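Local coordinates for protein lipid II:glycine glycyltransferase (Staphylococcus aureus, PDB 6SNR) that probably catalyses attachment of the first glycine of the pentaglycine interpeptide bridge to lipid II, taking it from glycyl-tRNA, during peptidoglycan synthesis, at residues L120-K131 and K384-L392; V51-F59 and C70-V78. All coordinates share one frame; numbering follows the deposited sequence.

Contact 1 of 2, residues L120-K131 and K384-L392; sequences LQNLKALGFKHK and KIGEFDYIL
Phe388 is the side chain on which L120-K131 and K384-L392 close. Its CB leaves the strand beside the Phe128 ring, 3.7 Å from Phe128 CD1. With CG anti to the carbonyl carbon (chi1 -59°), the ring then slides between the helix and His130. Leu123 CD1 sits squarely over the centre of one face, a CH-pi contact 3.8 Å from the Phe388 centroid. The imidazole of His130 approaches the other face, its CD2 displaced toward the rim, and the two rings are inclined at 31°. At the far end, Leu120 CD2 meets Phe388 CZ at 3.7 Å, in the plane of the ring, so both faces and this edge are engaged.

His130 is fixed from its own far end: NE2 donates to Ile385 O (2.7 Å), almost in line with the C=O bond. Next to the His130-Phe388 pair, Lys129 and Asp389 form an antiparallel hydrogen-bonded pair, with Lys129 N to Asp389 O at 2.8 Å. Further along, Tyr390 CB lies over one face of the Phe128 ring, while the Tyr390 ring turns its edge to that same ring, planes at 69°. On the side of the sheet away from Phe388, Lys131 NZ makes a long salt bridge to Asp389 OD2 (3.7 Å) and a stronger one to Glu401; Asp389 OD2 also bonds Tyr397, and takes a proton from a water shared with Lys129 O.

The helix itself ends in a Schellman motif at Gly127, which turns the chain into strand 129-130. That strand lies at one edge of its sheet. Strand 388-391, arriving from the C-terminal end of the chain, separates it from strand 102-107, whose Ile107 packs on Leu123, Phe128 and Phe388, while helix 83-99 receives Leu126.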
loop_
_atom_site.group_PDB
_atom_site.type_symbol
_atom_site.label_atom_id
_atom_site.label_comp_id
_atom_site.label_asym_id
_atom_site.label_seq_id
_atom_site.Cartn_x
_atom_site.Cartn_y
_atom_site.Cartn_z
ATOM N N LEU A 120 -23.660 -7.570 10.379
ATOM C CA LEU A 120 -23.596 -8.314 11.613
ATOM C C LEU A 120 -24.888 -9.075 11.832
ATOM O O LEU A 120 -24.844 -10.248 12.182
ATOM C CB LEU A 120 -23.339 -7.359 12.796
ATOM C CG LEU A 120 -21.919 -6.780 12.804
ATOM C CD1 LEU A 120 -21.824 -5.505 13.661
ATOM C CD2 LEU A 120 -20.947 -7.802 13.307
ATOM N N GLN A 121 -26.022 -8.401 11.623
ATOM C CA GLN A 121 -27.346 -8.991 11.916
ATOM C C GLN A 121 -27.621 -10.162 10.990
ATOM O O GLN A 121 -28.009 -11.281 11.432
ATOM C CB GLN A 121 -28.449 -7.929 11.788
ATOM C CG GLN A 121 -28.416 -6.931 12.945
ATOM C CD GLN A 121 -29.628 -6.002 13.017
ATOM O OE1 GLN A 121 -30.551 -6.086 12.211
ATOM N NE2 GLN A 121 -29.631 -5.121 14.019
ATOM N N ASN A 122 -27.347 -9.935 9.710
ATOM C CA ASN A 122 -27.716 -10.874 8.661
ATOM C C ASN A 122 -26.798 -12.080 8.668
ATOM O O ASN A 122 -27.241 -13.215 8.417
ATOM C CB ASN A 122 -27.713 -10.185 7.264
ATOM C CG ASN A 122 -28.868 -9.175 7.068
ATOM O OD1 ASN A 122 -29.859 -9.149 7.830
ATOM N ND2 ASN A 122 -28.724 -8.315 6.069
ATOM N N LEU A 123 -25.521 -11.863 8.976
ATOM C CA LEU A 123 -24.597 -12.986 9.137
ATOM C C LEU A 123 -24.946 -13.843 10.366
ATOM O O LEU A 123 -24.915 -15.069 10.311
ATOM C CB LEU A 123 -23.125 -12.513 9.185
ATOM C CG LEU A 123 -22.585 -11.937 7.862
ATOM C CD1 LEU A 123 -21.268 -11.245 8.110
ATOM C CD2 LEU A 123 -22.417 -13.051 6.826
ATOM N N LYS A 124 -25.304 -13.175 11.457
ATOM C CA LYS A 124 -25.727 -13.863 12.667
ATOM C C LYS A 124 -26.953 -14.738 12.397
ATOM O O LYS A 124 -26.972 -15.883 12.781
ATOM C CB LYS A 124 -25.974 -12.869 13.801
ATOM C CG LYS A 124 -26.279 -13.549 15.116
ATOM C CD LYS A 124 -26.574 -12.552 16.219
ATOM C CE LYS A 124 -26.543 -13.262 17.570
ATOM N NZ LYS A 124 -26.882 -12.307 18.664
ATOM N N ALA A 125 -27.934 -14.195 11.693
ATOM C CA ALA A 125 -29.152 -14.918 11.345
ATOM C C ALA A 125 -28.910 -16.135 10.464
ATOM O O ALA A 125 -29.614 -17.150 10.575
ATOM C CB ALA A 125 -30.143 -13.972 10.690
ATOM N N LEU A 126 -27.887 -16.066 9.610
ATOM C CA LEU A 126 -27.523 -17.202 8.775
ATOM C C LEU A 126 -26.659 -18.272 9.470
ATOM O O LEU A 126 -26.318 -19.269 8.857
ATOM C CB LEU A 126 -26.788 -16.692 7.514
ATOM C CG LEU A 126 -27.627 -15.933 6.479
ATOM C CD1 LEU A 126 -26.732 -15.243 5.467
ATOM C CD2 LEU A 126 -28.582 -16.875 5.770
ATOM N N GLY A 127 -26.235 -18.053 10.712
ATOM C CA GLY A 127 -25.497 -19.049 11.439
ATOM C C GLY A 127 -23.990 -18.860 11.575
ATOM O O GLY A 127 -23.302 -19.714 12.144
ATOM N N PHE A 128 -23.476 -17.732 11.080
ATOM C CA PHE A 128 -22.062 -17.430 11.225
ATOM C C PHE A 128 -21.750 -17.025 12.664
ATOM O O PHE A 128 -22.555 -16.347 13.307
ATOM C CB PHE A 128 -21.635 -16.229 10.381
ATOM C CG PHE A 128 -21.400 -16.538 8.913
ATOM C CD1 PHE A 128 -20.149 -16.888 8.474
ATOM C CD2 PHE A 128 -22.420 -16.406 7.975
ATOM C CE1 PHE A 128 -19.914 -17.154 7.110
ATOM C CE2 PHE A 128 -22.194 -16.684 6.628
ATOM C CZ PHE A 128 -20.949 -17.058 6.202
ATOM N N LYS A 129 -20.616 -17.473 13.133
ATOM C CA LYS A 129 -20.079 -17.089 14.451
ATOM C C LYS A 129 -18.966 -16.057 14.276
ATOM O O LYS A 129 -18.092 -16.173 13.418
ATOM C CB LYS A 129 -19.568 -18.307 15.191
ATOM C CG LYS A 129 -20.558 -19.482 15.199
ATOM C CD LYS A 129 -21.940 -19.126 15.734
ATOM C CE LYS A 129 -22.914 -20.274 15.543
ATOM N NZ LYS A 129 -24.297 -19.866 15.911
ATOM N N HIS A 130 -18.997 -15.039 15.127
ATOM C CA HIS A 130 -18.032 -13.940 15.076
ATOM C C HIS A 130 -16.832 -14.168 15.960
ATOM O O HIS A 130 -16.985 -14.657 17.105
ATOM C CB HIS A 130 -18.754 -12.685 15.534
ATOM C CG HIS A 130 -17.983 -11.412 15.368
ATOM N ND1 HIS A 130 -17.927 -10.447 16.361
ATOM C CD2 HIS A 130 -17.295 -10.893 14.311
ATOM C CE1 HIS A 130 -17.254 -9.394 15.920
ATOM N NE2 HIS A 130 -16.849 -9.645 14.681
ATOM N N LYS A 131 -15.632 -13.784 15.480
ATOM C CA LYS A 131 -14.379 -13.971 16.230
ATOM C C LYS A 131 -14.246 -12.869 17.296
ATOM O O LYS A 131 -13.361 -12.981 18.161
ATOM C CB LYS A 131 -13.121 -13.901 15.333
ATOM C CG LYS A 131 -12.865 -15.111 14.485
ATOM C CD LYS A 131 -12.482 -16.305 15.312
ATOM C CE LYS A 131 -11.944 -17.406 14.416
ATOM N NZ LYS A 131 -11.722 -18.649 15.141
ATOM N N LYS A 384 -12.999 -2.650 10.863
ATOM C CA LYS A 384 -13.830 -3.562 10.108
ATOM C C LYS A 384 -14.647 -4.442 11.050
ATOM O O LYS A 384 -14.332 -4.577 12.243
ATOM C CB LYS A 384 -12.931 -4.448 9.239
ATOM C CG LYS A 384 -12.290 -3.786 8.012
ATOM C CD LYS A 384 -11.497 -2.535 8.149
ATOM C CE LYS A 384 -10.441 -2.398 7.037
ATOM N NZ LYS A 384 -10.865 -1.589 5.889
ATOM N N ILE A 385 -15.686 -5.053 10.515
ATOM C CA ILE A 385 -16.555 -5.891 11.355
ATOM C C ILE A 385 -15.855 -7.155 11.831
ATOM O O ILE A 385 -16.223 -7.711 12.878
ATOM C CB ILE A 385 -17.881 -6.207 10.620
ATOM C CG1 ILE A 385 -17.675 -6.849 9.246
ATOM C CG2 ILE A 385 -18.691 -4.938 10.490
ATOM C CD1 ILE A 385 -18.965 -7.442 8.661
ATOM N N GLY A 386 -14.844 -7.641 11.089
ATOM C CA GLY A 386 -14.056 -8.764 11.511
ATOM C C GLY A 386 -14.292 -10.066 10.763
ATOM O O GLY A 386 -14.645 -10.050 9.607
ATOM N N GLU A 387 -14.013 -11.162 11.451
ATOM C CA GLU A 387 -13.932 -12.501 10.899
ATOM C C GLU A 387 -15.106 -13.325 11.389
ATOM O O GLU A 387 -15.455 -13.266 12.577
ATOM C CB GLU A 387 -12.599 -13.139 11.286
ATOM C CG GLU A 387 -12.313 -14.464 10.601
ATOM C CD GLU A 387 -10.924 -14.922 10.917
ATOM O OE1 GLU A 387 -9.938 -14.327 10.410
ATOM O OE2 GLU A 387 -10.775 -15.904 11.647
ATOM N N PHE A 388 -15.728 -14.096 10.484
ATOM C CA PHE A 388 -16.904 -14.893 10.799
ATOM C C PHE A 388 -16.733 -16.290 10.203
ATOM O O PHE A 388 -16.219 -16.445 9.092
ATOM C CB PHE A 388 -18.156 -14.290 10.134
ATOM C CG PHE A 388 -18.458 -12.862 10.539
ATOM C CD1 PHE A 388 -17.767 -11.812 9.988
ATOM C CD2 PHE A 388 -19.460 -12.583 11.472
ATOM C CE1 PHE A 388 -18.009 -10.527 10.387
ATOM C CE2 PHE A 388 -19.734 -11.272 11.840
ATOM C CZ PHE A 388 -18.997 -10.249 11.302
ATOM N N ASP A 389 -17.220 -17.312 10.919
ATOM C CA ASP A 389 -17.101 -18.690 10.470
ATOM C C ASP A 389 -18.482 -19.329 10.417
ATOM O O ASP A 389 -19.255 -19.206 11.365
ATOM C CB ASP A 389 -16.213 -19.507 11.391
ATOM C CG ASP A 389 -14.796 -19.021 11.418
ATOM O OD1 ASP A 389 -14.183 -19.059 10.340
ATOM O OD2 ASP A 389 -14.280 -18.683 12.510
ATOM N N TYR A 390 -18.793 -19.978 9.298
ATOM C CA TYR A 390 -19.978 -20.841 9.179
ATOM C C TYR A 390 -19.427 -22.239 9.372
ATOM O O TYR A 390 -18.678 -22.771 8.549
ATOM C CB TYR A 390 -20.695 -20.670 7.849
ATOM C CG TYR A 390 -21.961 -21.484 7.783
ATOM C CD1 TYR A 390 -21.911 -22.811 7.408
ATOM C CD2 TYR A 390 -23.199 -20.926 8.097
ATOM C CE1 TYR A 390 -23.066 -23.572 7.365
ATOM C CE2 TYR A 390 -24.365 -21.690 8.030
ATOM C CZ TYR A 390 -24.271 -23.017 7.676
ATOM O OH TYR A 390 -25.413 -23.810 7.594
ATOM N N ILE A 391 -19.725 -22.856 10.537
ATOM C CA ILE A 391 -19.006 -24.031 10.943
ATOM C C ILE A 391 -19.696 -25.282 10.363
ATOM O O ILE A 391 -20.913 -25.453 10.546
ATOM C CB ILE A 391 -18.896 -24.145 12.503
ATOM C CG1 ILE A 391 -18.095 -22.957 13.038
ATOM C CG2 ILE A 391 -18.263 -25.471 12.909
ATOM C CD1 ILE A 391 -18.241 -22.739 14.537
ATOM N N LEU A 392 -18.907 -26.117 9.697
ATOM C CA LEU A 392 -19.375 -27.344 9.044
ATOM C C LEU A 392 -19.070 -28.587 9.844
ATOM O O LEU A 392 -19.797 -29.584 9.765
ATOM C CB LEU A 392 -18.761 -27.466 7.639
ATOM C CG LEU A 392 -19.160 -26.335 6.717
ATOM C CD1 LEU A 392 -18.299 -26.328 5.465
ATOM C CD2 LEU A 392 -20.643 -26.323 6.396
HETATM O O HOH W 1 -21.726 -21.906 12.272
HETATM O O HOH W 2 -15.558 -17.154 14.387
#

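Contact 2 of 2, residues V51-F59 and C70-V78; sequences VQGVAQLLF and CYISRGFVV
The Phe76 ring meets Ala55 at its edge: Ala55 CB lies near the ring plane, 3.7 Å from Phe76 CD1. Phe59, at the other end of V51-F59, is approached obliquely by Cys70, whose SG stands 4.3 Å from the ring centroid in a sulfur-aromatic contact. Cys70 SG is anti to its own backbone N (chi1 180°), which carries the sulfur between the Phe59 ring and Leu57 CG. On the Tyr71 ring, Ser73 CB of the same segment lies over one face toward the rim, and the Tyr71 hydroxyl reaches Asp108.

Two short antiparallel ladders join the strands. Leu58 and Tyr71 form one hydrogen-bonded pair, Tyr71 N to Leu58 O being short and nearly straight (2.7 Å, 178°). Val54 and Val77 form the other, with Val77 N to Val54 O at 2.9 Å. The register slips by two residues between them, because C70-V78 bows outward through a type II turn from Ile72 to Gly75 and a cis peptide before Phe76. At the departure point a water accepts from Ser73 N (2.8 Å) and lies beside Gln56 O and Tyr71 O, filling in where direct bonding stops. Where the turn begins, the Leu57 and Ile72 side chains lie side by side, pointing the same way, with Leu57 CD1 3.8 Å from Ile72 CD1, and Ala55 CB also touches Ile72 CG2.

This is a beta hairpin with a broken second strand. Strand 39-47 flanks 50-61 on its other edge, and a classic beta bulge places Gln52 and Gly53 together opposite Val45. Helix 8-17 packs on Val54, whereas helix 83-99 covers Phe59, Phe76 and Val78.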
loop_
_atom_site.group_PDB
_atom_site.type_symbol
_atom_site.label_atom_id
_atom_site.label_comp_id
_atom_site.label_asym_id
_atom_site.label_seq_id
_atom_site.Cartn_x
_atom_site.Cartn_y
_atom_site.Cartn_z
ATOM N N VAL A 51 -25.170 -9.776 -12.454
ATOM C CA VAL A 51 -24.553 -10.298 -11.219
ATOM C C VAL A 51 -24.884 -9.380 -10.021
ATOM O O VAL A 51 -24.797 -8.142 -10.134
ATOM C CB VAL A 51 -23.021 -10.373 -11.388
ATOM C CG1 VAL A 51 -22.317 -10.817 -10.080
ATOM C CG2 VAL A 51 -22.623 -11.283 -12.552
ATOM N N GLN A 52 -25.239 -9.967 -8.877
ATOM C CA GLN A 52 -25.495 -9.206 -7.626
ATOM C C GLN A 52 -24.453 -9.519 -6.535
ATOM O O GLN A 52 -24.343 -8.767 -5.554
ATOM C CB GLN A 52 -26.920 -9.421 -7.094
ATOM C CG GLN A 52 -28.017 -8.827 -7.977
ATOM C CD GLN A 52 -29.388 -8.950 -7.335
ATOM O OE1 GLN A 52 -29.519 -9.035 -6.106
ATOM N NE2 GLN A 52 -30.429 -8.965 -8.163
ATOM N N GLY A 53 -23.682 -10.593 -6.691
ATOM C CA GLY A 53 -22.573 -10.878 -5.729
ATOM C C GLY A 53 -21.663 -11.965 -6.247
ATOM O O GLY A 53 -22.097 -12.828 -7.018
ATOM N N VAL A 54 -20.397 -11.954 -5.810
ATOM C CA VAL A 54 -19.438 -12.975 -6.149
ATOM C C VAL A 54 -18.593 -13.311 -4.959
ATOM O O VAL A 54 -18.625 -12.587 -3.936
ATOM C CB VAL A 54 -18.494 -12.523 -7.289
ATOM C CG1 VAL A 54 -19.311 -12.100 -8.495
ATOM C CG2 VAL A 54 -17.606 -11.361 -6.822
ATOM N N ALA A 55 -17.870 -14.394 -5.073
ATOM C CA ALA A 55 -16.885 -14.753 -4.062
ATOM C C ALA A 55 -15.865 -15.703 -4.645
ATOM O O ALA A 55 -16.173 -16.560 -5.480
ATOM C CB ALA A 55 -17.576 -15.331 -2.825
ATOM N N GLN A 56 -14.623 -15.517 -4.246
ATOM C CA GLN A 56 -13.545 -16.385 -4.532
ATOM C C GLN A 56 -13.157 -17.135 -3.248
ATOM O O GLN A 56 -12.840 -16.539 -2.226
ATOM C CB GLN A 56 -12.347 -15.571 -5.011
ATOM C CG GLN A 56 -11.185 -16.398 -5.344
ATOM C CD GLN A 56 -10.166 -15.607 -6.097
ATOM O OE1 GLN A 56 -9.426 -14.793 -5.515
ATOM N NE2 GLN A 56 -10.145 -15.806 -7.382
ATOM N N LEU A 57 -13.266 -18.441 -3.302
ATOM C CA LEU A 57 -13.008 -19.355 -2.174
ATOM C C LEU A 57 -11.653 -19.940 -2.312
ATOM O O LEU A 57 -11.295 -20.487 -3.385
ATOM C CB LEU A 57 -14.068 -20.509 -2.191
ATOM C CG LEU A 57 -15.516 -20.225 -1.815
ATOM C CD1 LEU A 57 -16.204 -19.089 -2.510
ATOM C CD2 LEU A 57 -16.311 -21.532 -2.013
ATOM N N LEU A 58 -10.831 -19.876 -1.266
ATOM C CA LEU A 58 -9.553 -20.503 -1.263
ATOM C C LEU A 58 -9.624 -21.672 -0.304
ATOM O O LEU A 58 -10.043 -21.535 0.842
ATOM C CB LEU A 58 -8.435 -19.552 -0.799
ATOM C CG LEU A 58 -8.199 -18.398 -1.786
ATOM C CD1 LEU A 58 -7.196 -17.374 -1.222
ATOM C CD2 LEU A 58 -7.688 -18.943 -3.095
ATOM N N PHE A 59 -9.141 -22.804 -0.769
ATOM C CA PHE A 59 -9.035 -24.021 0.064
ATOM C C PHE A 59 -7.618 -24.461 0.332
ATOM O O PHE A 59 -6.751 -24.419 -0.566
ATOM C CB PHE A 59 -9.770 -25.201 -0.684
ATOM C CG PHE A 59 -11.231 -25.030 -0.765
ATOM C CD1 PHE A 59 -12.081 -25.517 0.191
ATOM C CD2 PHE A 59 -11.825 -24.408 -1.857
ATOM C CE1 PHE A 59 -13.438 -25.347 0.104
ATOM C CE2 PHE A 59 -13.170 -24.224 -1.935
ATOM C CZ PHE A 59 -14.019 -24.692 -0.962
ATOM N N CYS A 70 -12.049 -23.627 4.123
ATOM C CA CYS A 70 -12.565 -22.739 3.063
ATOM C C CYS A 70 -12.422 -21.308 3.537
ATOM O O CYS A 70 -13.124 -20.866 4.455
ATOM C CB CYS A 70 -14.034 -23.044 2.736
ATOM S SG CYS A 70 -14.738 -21.985 1.451
ATOM N N TYR A 71 -11.524 -20.540 2.907
ATOM C CA TYR A 71 -11.312 -19.167 3.328
ATOM C C TYR A 71 -11.650 -18.216 2.179
ATOM O O TYR A 71 -11.002 -18.278 1.111
ATOM C CB TYR A 71 -9.874 -18.995 3.794
ATOM C CG TYR A 71 -9.478 -17.595 4.246
ATOM C CD1 TYR A 71 -10.383 -16.730 4.861
ATOM C CD2 TYR A 71 -8.196 -17.122 3.952
ATOM C CE1 TYR A 71 -10.023 -15.425 5.220
ATOM C CE2 TYR A 71 -7.821 -15.820 4.314
ATOM C CZ TYR A 71 -8.732 -15.002 4.965
ATOM O OH TYR A 71 -8.343 -13.693 5.275
ATOM N N ILE A 72 -12.647 -17.397 2.406
ATOM C CA ILE A 72 -13.141 -16.390 1.441
ATOM C C ILE A 72 -12.519 -15.070 1.860
ATOM O O ILE A 72 -13.144 -14.260 2.546
ATOM C CB ILE A 72 -14.674 -16.305 1.362
ATOM C CG1 ILE A 72 -15.284 -17.712 1.148
ATOM C CG2 ILE A 72 -15.122 -15.333 0.257
ATOM C CD1 ILE A 72 -16.776 -17.773 0.956
ATOM N N SER A 73 -11.270 -14.873 1.441
ATOM C CA SER A 73 -10.423 -13.758 2.008
ATOM C C SER A 73 -10.896 -12.408 1.472
ATOM O O SER A 73 -10.840 -12.117 0.250
ATOM C CB SER A 73 -8.931 -13.979 1.667
ATOM O OG SER A 73 -8.685 -14.168 0.252
ATOM N N ARG A 74 -11.404 -11.560 2.382
ATOM C CA ARG A 74 -12.051 -10.288 2.052
ATOM C C ARG A 74 -13.295 -10.405 1.133
ATOM O O ARG A 74 -13.698 -9.461 0.488
ATOM C CB ARG A 74 -11.029 -9.280 1.499
ATOM C CG ARG A 74 -9.986 -8.854 2.545
ATOM C CD ARG A 74 -10.575 -7.822 3.430
ATOM N NE ARG A 74 -9.602 -7.242 4.374
ATOM C CZ ARG A 74 -9.718 -7.238 5.702
ATOM N NH1 ARG A 74 -10.735 -7.838 6.308
ATOM N NH2 ARG A 74 -8.768 -6.566 6.403
ATOM N N GLY A 75 -13.938 -11.572 1.166
ATOM C CA GLY A 75 -15.294 -11.755 0.628
ATOM C C GLY A 75 -16.262 -12.078 1.739
ATOM O O GLY A 75 -15.880 -11.996 2.922
ATOM N N PHE A 76 -17.517 -12.436 1.411
ATOM C CA PHE A 76 -18.100 -12.302 0.076
ATOM C C PHE A 76 -18.132 -10.857 -0.441
ATOM O O PHE A 76 -18.210 -9.889 0.333
ATOM C CB PHE A 76 -19.577 -12.731 0.081
ATOM C CG PHE A 76 -19.901 -14.016 0.817
ATOM C CD1 PHE A 76 -19.637 -15.264 0.258
ATOM C CD2 PHE A 76 -20.506 -13.970 2.062
ATOM C CE1 PHE A 76 -20.008 -16.424 0.885
ATOM C CE2 PHE A 76 -20.880 -15.132 2.711
ATOM C CZ PHE A 76 -20.644 -16.359 2.120
ATOM N N VAL A 77 -18.117 -10.702 -1.753
ATOM C CA VAL A 77 -18.224 -9.397 -2.421
ATOM C C VAL A 77 -19.681 -9.185 -2.816
ATOM O O VAL A 77 -20.157 -9.628 -3.882
ATOM C CB VAL A 77 -17.265 -9.258 -3.592
ATOM C CG1 VAL A 77 -17.383 -7.865 -4.194
ATOM C CG2 VAL A 77 -15.833 -9.533 -3.157
ATOM N N VAL A 78 -20.390 -8.532 -1.905
ATOM C CA VAL A 78 -21.838 -8.389 -1.960
ATOM C C VAL A 78 -22.255 -7.234 -1.054
ATOM O O VAL A 78 -21.560 -6.909 -0.131
ATOM C CB VAL A 78 -22.562 -9.695 -1.569
ATOM C CG1 VAL A 78 -22.437 -10.059 -0.093
ATOM C CG2 VAL A 78 -24.024 -9.640 -1.978
HETATM O O HOH W 3 -10.573 -16.508 -0.775
#

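Contacts 1 and 2 belong to one mixed sheet, with centres about 14 Å apart. Strand 102-107 lies between them, parallel to strand 68-78 of contact 2 and antiparallel to strand 388-391 of contact 1. An antiparallel run followed by this parallel step recalls the GNAT-type fold expected of the FemABX family. The contacts touch directly where Phe128 CZ meets Phe76 CE2 at 4.0 Å, and Leu86 of helix 83-99 packs against both Leu126 and Phe76. Tyr80 adds a polar tie: its carbonyl accepts from Asn122, and its hydroxyl bonds Phe76 O. Contact 2 joins consecutive strands of a hairpin, whereas contact 1 brings the chain's C-terminal part back to this sheet.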